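Local coordinates for DNA mismatch repair protein MutS (Thermus aquaticus, PDB 1EWQ), which takes part in DNA mismatch repair, binding mismatched DNA and ATP and having a weak ATPase activity, at residues R539-V543 with R557-R563; N710-A714 with Q727-A733; G721-Y725 with E740-M744. All blocks are in the same frame, centred on the assembly; numbering follows the deposited sequence.

Contact 1 of 3, residues R539-V543 with R557-R563; sequences RYGYV and RHPVVER
Tyr540 lays one face of its ring on the guanidinium of Arg563, a flat stack with centres 4.0 Å apart and planes at 17°. With CG anti to the carbonyl carbon (chi1 -58°), the ring swings toward 557-563. Traced outward, Tyr540 CB and CG meet the terminal Arg563 NH1. Next, Tyr540 CD2 lies 3.3 Å from Arg563 CZ, over the centre of the guanidinium, and Tyr540 CE2 is nearest to Arg563 NE. At the phenol end, Tyr540 CZ is 3.8 Å from Arg563 CD, which makes a CH-pi contact over the same face. The arginine therefore runs back along the ring, its tip lying near Tyr540 CB.

Arg557 binds the backbone beside the ring. Its NH1 donates to Tyr540 O at 3.1 Å, 157° at the hydrogen, with the acceptor close to the guanidinium plane. Its NH2 donates to Gly541 O, at a modelled 2.5 Å that is short enough to be doubtful. Gly541, with positive phi, is the first residue to depart from helical backbone angles. Glu562 OE1 ties both arginines together, 3.0 Å from Arg557 NH1 and 3.4 Å from Arg563 NH1, and it also sits in plane at the edge of the Tyr542 ring. One water joins both segments: it accepts from Tyr542 OH and Arg563 NH1 and donates to Pro559 O and Glu562 OE1. Tyr542 OH also touches Pro559 CB.

Pro559 and Arg563 also touch helix 272-276. The salt-bridge network of Arg557, Glu562 and Arg563 holds the two arginines in place, and they grip the end of helix 514-540 through the backbone bonds and the stack, in a loop between strands 551-556 and 570-574 that packs on helix 589-603, which follows the predicted ATP-binding loop.

Contact 2 of 3, residues N710-A714 with Q727-A733; sequences NLHVA and QVLPGPA
His712 and Leu729 form a hydrogen-bonded antiparallel pair in the hairpin of strands 708-716 and 723-730, on the edge of the P-loop NTPase sheet. Backbone bonds run both ways between them, Leu729 N to His712 O at 2.7 Å and His712 N to Leu729 O at 3.0 Å. Leu711 and Pro730 follow as a non-hydrogen-bonded pair, with Leu711 CA directing a CA-H...O contact at Leu729 O, and a weak bond from Gly731 N to Asn710 O ends the pairing.

Apolar contacts occur on both faces. Leu711 CD1 meets Val728 CG1 at 3.9 Å, and Val713 CG1 touches Val728 CG2. Ala714 CB and Leu729 CD1 meet on the His712 side. Beyond the paired strands, Asn710 CB packs on Pro732 CD at 3.7 Å. Val713 also rests on Lys589 and Ala587 of the predicted ATP-binding loop, which places the hairpin beside that site.

The His712 ring makes the polar side-chain contact. Its CG lies between backbone N and carbonyl carbon (chi1 76°), bringing the ring alongside residues 730-733. Leu729 CB covers one face and Pro732 O sits over the centre of the other, while His712 ND1 donates to Gly731 O at 2.6 Å, approaching from above the carbonyl plane.

Contact 3 of 3, residues G721-Y725 with E740-M744; sequences GLVFY and EVAAM
An apolar strand-to-helix contact packs Leu722, just before edge strand 723-730, and Phe724 within it against Glu740, Val741 and Met744 of helix 738-744. This short helix and helix 749-762 are consistent with the C-terminal helix-turn-helix of the MutS ATPase domain, a family element that joins the two subunits. On the helix, Val741 and Ala742 pack on Phe639 and Met643 of the second subunit, so the contact backs onto the dimer interface.

Leu722 lies at the centre. Its CD1 reaches the helix backbone, 3.7 Å from Val741 N and equally near Glu740 CB, and touches Val741 CG2 at 3.9 Å. The carboxylate of Glu740 turns away from the strand to a salt bridge with Arg756 of helix 749-762, leaving the aliphatic CB on the leucine.

Val741 CG2 bridges the two strand side chains, since it also meets Phe724 CZ at 4.0 Å, at the edge of the ring and near its plane. The Val741 and Phe724 side chains cross at about a right angle. Phe724 in turn rests on Met586 of the predicted ATP-binding loop, linking this packing to the nucleotide site. Val723, between the two contact residues, points away from the helix, as alternation along a strand requires.

Met744, present as selenomethionine, closes the other end. Its chain is extended through chi1 and chi2 (175° each), which carries SE across to the strand. There SE makes an oblique Met-aromatic contact, 5.3 Å from the Phe724 centroid, with Phe724 CE1 nearest to SE, at 4.0 Å. The bend at chi3 (-120°) turns the methyl toward Leu722, bringing Met744 CE to a tight 3.5 Å from Leu722 CB.

From the N terminus, the chain first closes contact 1, where the end of helix 514-540 is joined to the loop after strand 551-556 across 13 intervening residues, which include that strand. Contacts 2 and 3 lie far later in sequence, in series with contact 1 and without touching it. They cross each other: contact 2 opens at 710-714, contact 3 at 721-725, then 727-733 closes the first and 740-744 the second. Both use strand 723-730, and a probable hydrogen bond from Tyr725 N to Ala714 O (3.1 Å) connects them. Contact 2 joins the two hairpin strands; contact 3 ties the hairpin to helix 738-744, which packs on the second subunit.

Contact 1 of 3, residues R539-V543 with R557-R563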
loop_
_atom_site.group_PDB
_atom_site.type_symbol
_atom_site.label_atom_id
_atom_site.label_comp_id
_atom_site.label_asym_id
_atom_site.label_seq_id
_atom_site.Cartn_x
_atom_site.Cartn_y
_atom_site.Cartn_z
ATOM N N ARG C 539 -18.845 -28.016 11.377
ATOM C CA ARG C 539 -19.385 -27.015 10.468
ATOM C C ARG C 539 -19.244 -27.291 8.969
ATOM O O ARG C 539 -20.138 -26.955 8.187
ATOM C CB ARG C 539 -18.759 -25.652 10.785
ATOM C CG ARG C 539 -19.088 -24.556 9.784
ATOM C CD ARG C 539 -18.703 -23.186 10.339
ATOM N NE ARG C 539 -19.597 -22.794 11.427
ATOM C CZ ARG C 539 -19.204 -22.428 12.643
ATOM N NH1 ARG C 539 -17.915 -22.397 12.955
ATOM N NH2 ARG C 539 -20.112 -22.101 13.554
ATOM N N TYR C 540 -18.130 -27.898 8.576
ATOM C CA TYR C 540 -17.866 -28.158 7.168
ATOM C C TYR C 540 -17.981 -29.623 6.794
ATOM O O TYR C 540 -17.704 -30.000 5.659
ATOM C CB TYR C 540 -16.473 -27.628 6.813
ATOM C CG TYR C 540 -16.311 -26.146 7.096
ATOM C CD1 TYR C 540 -15.147 -25.650 7.692
ATOM C CD2 TYR C 540 -17.327 -25.242 6.783
ATOM C CE1 TYR C 540 -15.006 -24.284 7.976
ATOM C CE2 TYR C 540 -17.192 -23.878 7.058
ATOM C CZ TYR C 540 -16.038 -23.406 7.656
ATOM O OH TYR C 540 -15.928 -22.064 7.946
ATOM N N GLY C 541 -18.389 -30.448 7.753
ATOM C CA GLY C 541 -18.540 -31.868 7.495
ATOM C C GLY C 541 -17.255 -32.599 7.126
ATOM O O GLY C 541 -17.154 -33.137 6.015
ATOM N N TYR C 542 -16.283 -32.615 8.048
ATOM C CA TYR C 542 -15.002 -33.301 7.848
ATOM C C TYR C 542 -15.042 -34.637 8.578
ATOM O O TYR C 542 -15.847 -34.831 9.493
ATOM C CB TYR C 542 -13.830 -32.503 8.429
ATOM C CG TYR C 542 -13.466 -31.220 7.735
ATOM C CD1 TYR C 542 -14.115 -30.803 6.571
ATOM C CD2 TYR C 542 -12.446 -30.415 8.248
ATOM C CE1 TYR C 542 -13.748 -29.609 5.929
ATOM C CE2 TYR C 542 -12.075 -29.224 7.617
ATOM C CZ TYR C 542 -12.727 -28.833 6.465
ATOM O OH TYR C 542 -12.345 -27.664 5.859
ATOM N N VAL C 543 -14.161 -35.556 8.202
ATOM C CA VAL C 543 -14.150 -36.850 8.865
ATOM C C VAL C 543 -12.777 -37.226 9.395
ATOM O O VAL C 543 -11.759 -36.698 8.946
ATOM C CB VAL C 543 -14.641 -37.952 7.916
ATOM C CG1 VAL C 543 -16.036 -37.582 7.395
ATOM C CG2 VAL C 543 -13.671 -38.122 6.757
ATOM N N ARG C 557 -12.384 -33.088 -1.092
ATOM C CA ARG C 557 -12.597 -31.765 -1.653
ATOM C C ARG C 557 -11.534 -30.795 -1.142
ATOM O O ARG C 557 -10.969 -30.989 -0.060
ATOM C CB ARG C 557 -13.967 -31.224 -1.253
ATOM C CG ARG C 557 -14.962 -32.262 -0.779
ATOM C CD ARG C 557 -15.776 -31.665 0.331
ATOM N NE ARG C 557 -15.979 -32.597 1.419
ATOM C CZ ARG C 557 -16.236 -32.238 2.669
ATOM N NH1 ARG C 557 -16.314 -30.959 3.000
ATOM N NH2 ARG C 557 -16.439 -33.166 3.580
ATOM N N HIS C 558 -11.271 -29.751 -1.924
ATOM C CA HIS C 558 -10.298 -28.742 -1.536
ATOM C C HIS C 558 -10.978 -27.961 -0.408
ATOM O O HIS C 558 -11.992 -27.300 -0.628
ATOM C CB HIS C 558 -9.986 -27.822 -2.719
ATOM C CG HIS C 558 -8.827 -26.903 -2.476
ATOM N ND1 HIS C 558 -8.815 -25.973 -1.457
ATOM C CD2 HIS C 558 -7.646 -26.763 -3.126
ATOM C CE1 HIS C 558 -7.680 -25.297 -1.493
ATOM N NE2 HIS C 558 -6.953 -25.756 -2.495
ATOM N N PRO C 559 -10.428 -28.031 0.815
ATOM C CA PRO C 559 -10.990 -27.341 1.983
ATOM C C PRO C 559 -11.158 -25.829 1.856
ATOM O O PRO C 559 -11.961 -25.233 2.570
ATOM C CB PRO C 559 -10.031 -27.728 3.106
ATOM C CG PRO C 559 -8.711 -27.895 2.376
ATOM C CD PRO C 559 -9.139 -28.666 1.147
ATOM N N VAL C 560 -10.410 -25.207 0.948
ATOM C CA VAL C 560 -10.503 -23.763 0.778
ATOM C C VAL C 560 -11.419 -23.361 -0.372
ATOM O O VAL C 560 -12.271 -22.492 -0.214
ATOM C CB VAL C 560 -9.110 -23.140 0.569
ATOM C CG1 VAL C 560 -9.245 -21.639 0.389
ATOM C CG2 VAL C 560 -8.218 -23.455 1.765
ATOM N N VAL C 561 -11.242 -24.000 -1.524
ATOM C CA VAL C 561 -12.062 -23.717 -2.695
ATOM C C VAL C 561 -13.539 -23.969 -2.402
ATOM O O VAL C 561 -14.385 -23.137 -2.715
ATOM C CB VAL C 561 -11.642 -24.592 -3.899
ATOM C CG1 VAL C 561 -12.620 -24.414 -5.052
ATOM C CG2 VAL C 561 -10.233 -24.230 -4.331
ATOM N N GLU C 562 -13.854 -25.111 -1.802
ATOM C CA GLU C 562 -15.244 -25.431 -1.493
ATOM C C GLU C 562 -15.877 -24.389 -0.577
ATOM O O GLU C 562 -17.097 -24.318 -0.464
ATOM C CB GLU C 562 -15.355 -26.807 -0.830
ATOM C CG GLU C 562 -14.839 -26.872 0.609
ATOM C CD GLU C 562 -15.238 -28.170 1.307
ATOM O OE1 GLU C 562 -14.844 -28.387 2.479
ATOM O OE2 GLU C 562 -15.957 -28.975 0.672
ATOM N N ARG C 563 -15.043 -23.583 0.073
ATOM C CA ARG C 563 -15.526 -22.555 0.991
ATOM C C ARG C 563 -16.202 -21.373 0.265
ATOM O O ARG C 563 -17.014 -20.661 0.860
ATOM C CB ARG C 563 -14.354 -22.056 1.842
ATOM C CG ARG C 563 -14.622 -21.894 3.336
ATOM C CD ARG C 563 -15.125 -23.172 3.969
ATOM N NE ARG C 563 -16.566 -23.325 3.775
ATOM C CZ ARG C 563 -17.167 -24.484 3.526
ATOM N NH1 ARG C 563 -16.451 -25.598 3.438
ATOM N NH2 ARG C 563 -18.479 -24.530 3.358
HETATM O O HOH W 1 -13.630 -26.386 4.088
#

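Contact 2 of 3, residues N710-A714 with Q727-A733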
loop_
_atom_site.group_PDB
_atom_site.type_symbol
_atom_site.label_atom_id
_atom_site.label_comp_id
_atom_site.label_asym_id
_atom_site.label_seq_id
_atom_site.Cartn_x
_atom_site.Cartn_y
_atom_site.Cartn_z
ATOM N N ASN C 710 -3.171 -44.289 -14.721
ATOM C CA ASN C 710 -3.781 -43.223 -15.490
ATOM C C ASN C 710 -5.149 -42.777 -14.976
ATOM O O ASN C 710 -5.998 -43.590 -14.614
ATOM C CB ASN C 710 -3.900 -43.639 -16.961
ATOM C CG ASN C 710 -2.605 -43.444 -17.726
ATOM O OD1 ASN C 710 -2.094 -42.326 -17.819
ATOM N ND2 ASN C 710 -2.067 -44.527 -18.275
ATOM N N LEU C 711 -5.320 -41.459 -14.933
ATOM C CA LEU C 711 -6.552 -40.800 -14.538
ATOM C C LEU C 711 -6.677 -39.624 -15.512
ATOM O O LEU C 711 -5.718 -39.277 -16.201
ATOM C CB LEU C 711 -6.483 -40.272 -13.097
ATOM C CG LEU C 711 -6.513 -41.258 -11.929
ATOM C CD1 LEU C 711 -6.544 -40.474 -10.620
ATOM C CD2 LEU C 711 -7.746 -42.151 -12.024
ATOM N N HIS C 712 -7.858 -39.020 -15.578
ATOM C CA HIS C 712 -8.060 -37.893 -16.472
ATOM C C HIS C 712 -9.361 -37.178 -16.190
ATOM O O HIS C 712 -10.219 -37.665 -15.446
ATOM C CB HIS C 712 -8.057 -38.348 -17.947
ATOM C CG HIS C 712 -9.317 -39.044 -18.378
ATOM N ND1 HIS C 712 -9.660 -40.307 -17.948
ATOM C CD2 HIS C 712 -10.325 -38.641 -19.188
ATOM C CE1 HIS C 712 -10.823 -40.652 -18.474
ATOM N NE2 HIS C 712 -11.248 -39.656 -19.228
ATOM N N VAL C 713 -9.482 -35.999 -16.777
ATOM C CA VAL C 713 -10.692 -35.215 -16.669
ATOM C C VAL C 713 -11.093 -34.995 -18.118
ATOM O O VAL C 713 -10.264 -35.111 -19.023
ATOM C CB VAL C 713 -10.448 -33.868 -15.961
ATOM C CG1 VAL C 713 -10.183 -34.115 -14.475
ATOM C CG2 VAL C 713 -9.277 -33.146 -16.602
ATOM N N ALA C 714 -12.357 -34.686 -18.346
ATOM C CA ALA C 714 -12.820 -34.496 -19.702
ATOM C C ALA C 714 -13.694 -33.271 -19.876
ATOM O O ALA C 714 -14.258 -32.738 -18.912
ATOM C CB ALA C 714 -13.576 -35.745 -20.162
ATOM N N GLN C 727 -15.140 -33.995 -12.728
ATOM C CA GLN C 727 -15.078 -35.348 -12.189
ATOM C C GLN C 727 -13.760 -35.982 -12.636
ATOM O O GLN C 727 -13.408 -35.941 -13.820
ATOM C CB GLN C 727 -16.243 -36.212 -12.697
ATOM C CG GLN C 727 -17.636 -35.904 -12.119
ATOM C CD GLN C 727 -18.240 -34.605 -12.640
ATOM O OE1 GLN C 727 -18.021 -34.220 -13.788
ATOM N NE2 GLN C 727 -19.019 -33.935 -11.799
ATOM N N VAL C 728 -13.017 -36.546 -11.696
ATOM C CA VAL C 728 -11.771 -37.201 -12.059
ATOM C C VAL C 728 -12.149 -38.624 -12.465
ATOM O O VAL C 728 -12.702 -39.388 -11.675
ATOM C CB VAL C 728 -10.771 -37.197 -10.891
ATOM C CG1 VAL C 728 -9.577 -38.078 -11.218
ATOM C CG2 VAL C 728 -10.310 -35.774 -10.632
ATOM N N LEU C 729 -11.849 -38.957 -13.718
ATOM C CA LEU C 729 -12.195 -40.245 -14.301
ATOM C C LEU C 729 -11.046 -41.244 -14.412
ATOM O O LEU C 729 -9.877 -40.867 -14.475
ATOM C CB LEU C 729 -12.789 -40.014 -15.697
ATOM C CG LEU C 729 -13.872 -38.935 -15.842
ATOM C CD1 LEU C 729 -14.149 -38.664 -17.319
ATOM C CD2 LEU C 729 -15.147 -39.380 -15.127
ATOM N N PRO C 730 -11.374 -42.544 -14.456
ATOM C CA PRO C 730 -10.343 -43.574 -14.568
ATOM C C PRO C 730 -9.764 -43.628 -15.975
ATOM O O PRO C 730 -10.416 -43.224 -16.934
ATOM C CB PRO C 730 -11.096 -44.849 -14.205
ATOM C CG PRO C 730 -12.475 -44.569 -14.714
ATOM C CD PRO C 730 -12.703 -43.150 -14.268
ATOM N N GLY C 731 -8.536 -44.126 -16.082
ATOM C CA GLY C 731 -7.885 -44.246 -17.373
ATOM C C GLY C 731 -7.425 -42.926 -17.951
ATOM O O GLY C 731 -7.702 -41.868 -17.386
ATOM N N PRO C 732 -6.703 -42.965 -19.083
ATOM C CA PRO C 732 -6.180 -41.785 -19.775
ATOM C C PRO C 732 -7.265 -41.080 -20.583
ATOM O O PRO C 732 -8.353 -41.620 -20.773
ATOM C CB PRO C 732 -5.104 -42.376 -20.673
ATOM C CG PRO C 732 -5.730 -43.681 -21.072
ATOM C CD PRO C 732 -6.231 -44.197 -19.742
ATOM N N ALA C 733 -6.972 -39.872 -21.046
ATOM C CA ALA C 733 -7.932 -39.143 -21.851
ATOM C C ALA C 733 -7.989 -39.934 -23.149
ATOM O O ALA C 733 -7.015 -40.582 -23.527
ATOM C CB ALA C 733 -7.443 -37.725 -22.110
#

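Contact 3 of 3, residues G721-Y725 with E740-M744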
loop_
_atom_site.group_PDB
_atom_site.type_symbol
_atom_site.label_atom_id
_atom_site.label_comp_id
_atom_site.label_asym_id
_atom_site.label_seq_id
_atom_site.Cartn_x
_atom_site.Cartn_y
_atom_site.Cartn_z
ATOM N N GLY C 721 -21.230 -25.295 -26.295
ATOM C CA GLY C 721 -20.018 -25.277 -27.094
ATOM C C GLY C 721 -18.988 -26.228 -26.510
ATOM O O GLY C 721 -18.468 -27.109 -27.208
ATOM N N LEU C 722 -18.705 -26.044 -25.223
ATOM C CA LEU C 722 -17.748 -26.868 -24.490
ATOM C C LEU C 722 -18.015 -26.750 -22.988
ATOM O O LEU C 722 -17.984 -25.659 -22.423
ATOM C CB LEU C 722 -16.315 -26.418 -24.783
ATOM C CG LEU C 722 -15.394 -27.415 -25.492
ATOM C CD1 LEU C 722 -13.967 -26.902 -25.433
ATOM C CD2 LEU C 722 -15.486 -28.774 -24.827
ATOM N N VAL C 723 -18.273 -27.876 -22.340
ATOM C CA VAL C 723 -18.542 -27.868 -20.910
ATOM C C VAL C 723 -17.510 -28.720 -20.167
ATOM O O VAL C 723 -17.413 -29.925 -20.395
ATOM C CB VAL C 723 -19.966 -28.403 -20.620
ATOM C CG1 VAL C 723 -20.246 -28.377 -19.127
ATOM C CG2 VAL C 723 -21.000 -27.559 -21.370
ATOM N N PHE C 724 -16.740 -28.089 -19.282
ATOM C CA PHE C 724 -15.720 -28.801 -18.515
ATOM C C PHE C 724 -16.270 -29.515 -17.280
ATOM O O PHE C 724 -16.919 -28.904 -16.432
ATOM C CB PHE C 724 -14.600 -27.844 -18.091
ATOM C CG PHE C 724 -13.901 -27.186 -19.243
ATOM C CD1 PHE C 724 -14.346 -25.967 -19.737
ATOM C CD2 PHE C 724 -12.835 -27.818 -19.875
ATOM C CE1 PHE C 724 -13.740 -25.387 -20.855
ATOM C CE2 PHE C 724 -12.224 -27.250 -20.988
ATOM C CZ PHE C 724 -12.675 -26.035 -21.481
ATOM N N TYR C 725 -16.001 -30.813 -17.194
ATOM C CA TYR C 725 -16.445 -31.622 -16.066
ATOM C C TYR C 725 -15.290 -31.856 -15.088
ATOM O O TYR C 725 -14.225 -32.359 -15.466
ATOM C CB TYR C 725 -16.996 -32.966 -16.553
ATOM C CG TYR C 725 -18.348 -32.858 -17.219
ATOM C CD1 TYR C 725 -18.465 -32.469 -18.559
ATOM C CD2 TYR C 725 -19.518 -33.072 -16.488
ATOM C CE1 TYR C 725 -19.722 -32.288 -19.147
ATOM C CE2 TYR C 725 -20.774 -32.895 -17.065
ATOM C CZ TYR C 725 -20.873 -32.499 -18.390
ATOM O OH TYR C 725 -22.119 -32.282 -18.937
ATOM N N GLU C 740 -10.671 -27.732 -29.741
ATOM C CA GLU C 740 -12.025 -27.375 -29.319
ATOM C C GLU C 740 -11.974 -26.129 -28.440
ATOM O O GLU C 740 -12.760 -25.197 -28.617
ATOM C CB GLU C 740 -12.663 -28.526 -28.532
ATOM C CG GLU C 740 -13.359 -29.574 -29.396
ATOM C CD GLU C 740 -12.455 -30.147 -30.476
ATOM O OE1 GLU C 740 -11.500 -30.876 -30.124
ATOM O OE2 GLU C 740 -12.701 -29.861 -31.676
ATOM N N VAL C 741 -11.043 -26.122 -27.487
ATOM C CA VAL C 741 -10.890 -24.983 -26.593
ATOM C C VAL C 741 -10.546 -23.753 -27.428
ATOM O O VAL C 741 -11.048 -22.656 -27.162
ATOM C CB VAL C 741 -9.786 -25.249 -25.538
ATOM C CG1 VAL C 741 -9.552 -24.001 -24.701
ATOM C CG2 VAL C 741 -10.197 -26.420 -24.649
ATOM N N ALA C 742 -9.708 -23.945 -28.445
ATOM C CA ALA C 742 -9.324 -22.857 -29.339
ATOM C C ALA C 742 -10.587 -22.332 -30.019
ATOM O O ALA C 742 -10.822 -21.121 -30.070
ATOM C CB ALA C 742 -8.328 -23.354 -30.401
ATOM N N ALA C 743 -11.402 -23.246 -30.543
ATOM C CA ALA C 743 -12.636 -22.835 -31.203
ATOM C C ALA C 743 -13.502 -22.087 -30.195
ATOM O O ALA C 743 -14.161 -21.108 -30.542
ATOM C CB ALA C 743 -13.384 -24.047 -31.750
HETATM N N MSE C 744 -13.494 -22.541 -28.945
HETATM C CA MSE C 744 -14.284 -21.875 -27.914
HETATM C C MSE C 744 -13.743 -20.473 -27.635
HETATM O O MSE C 744 -14.501 -19.553 -27.309
HETATM C CB MSE C 744 -14.287 -22.692 -26.623
HETATM C CG MSE C 744 -14.992 -22.003 -25.463
HETATM SE SE MSE C 744 -15.120 -23.129 -23.863
HETATM C CE MSE C 744 -17.047 -23.167 -23.748
#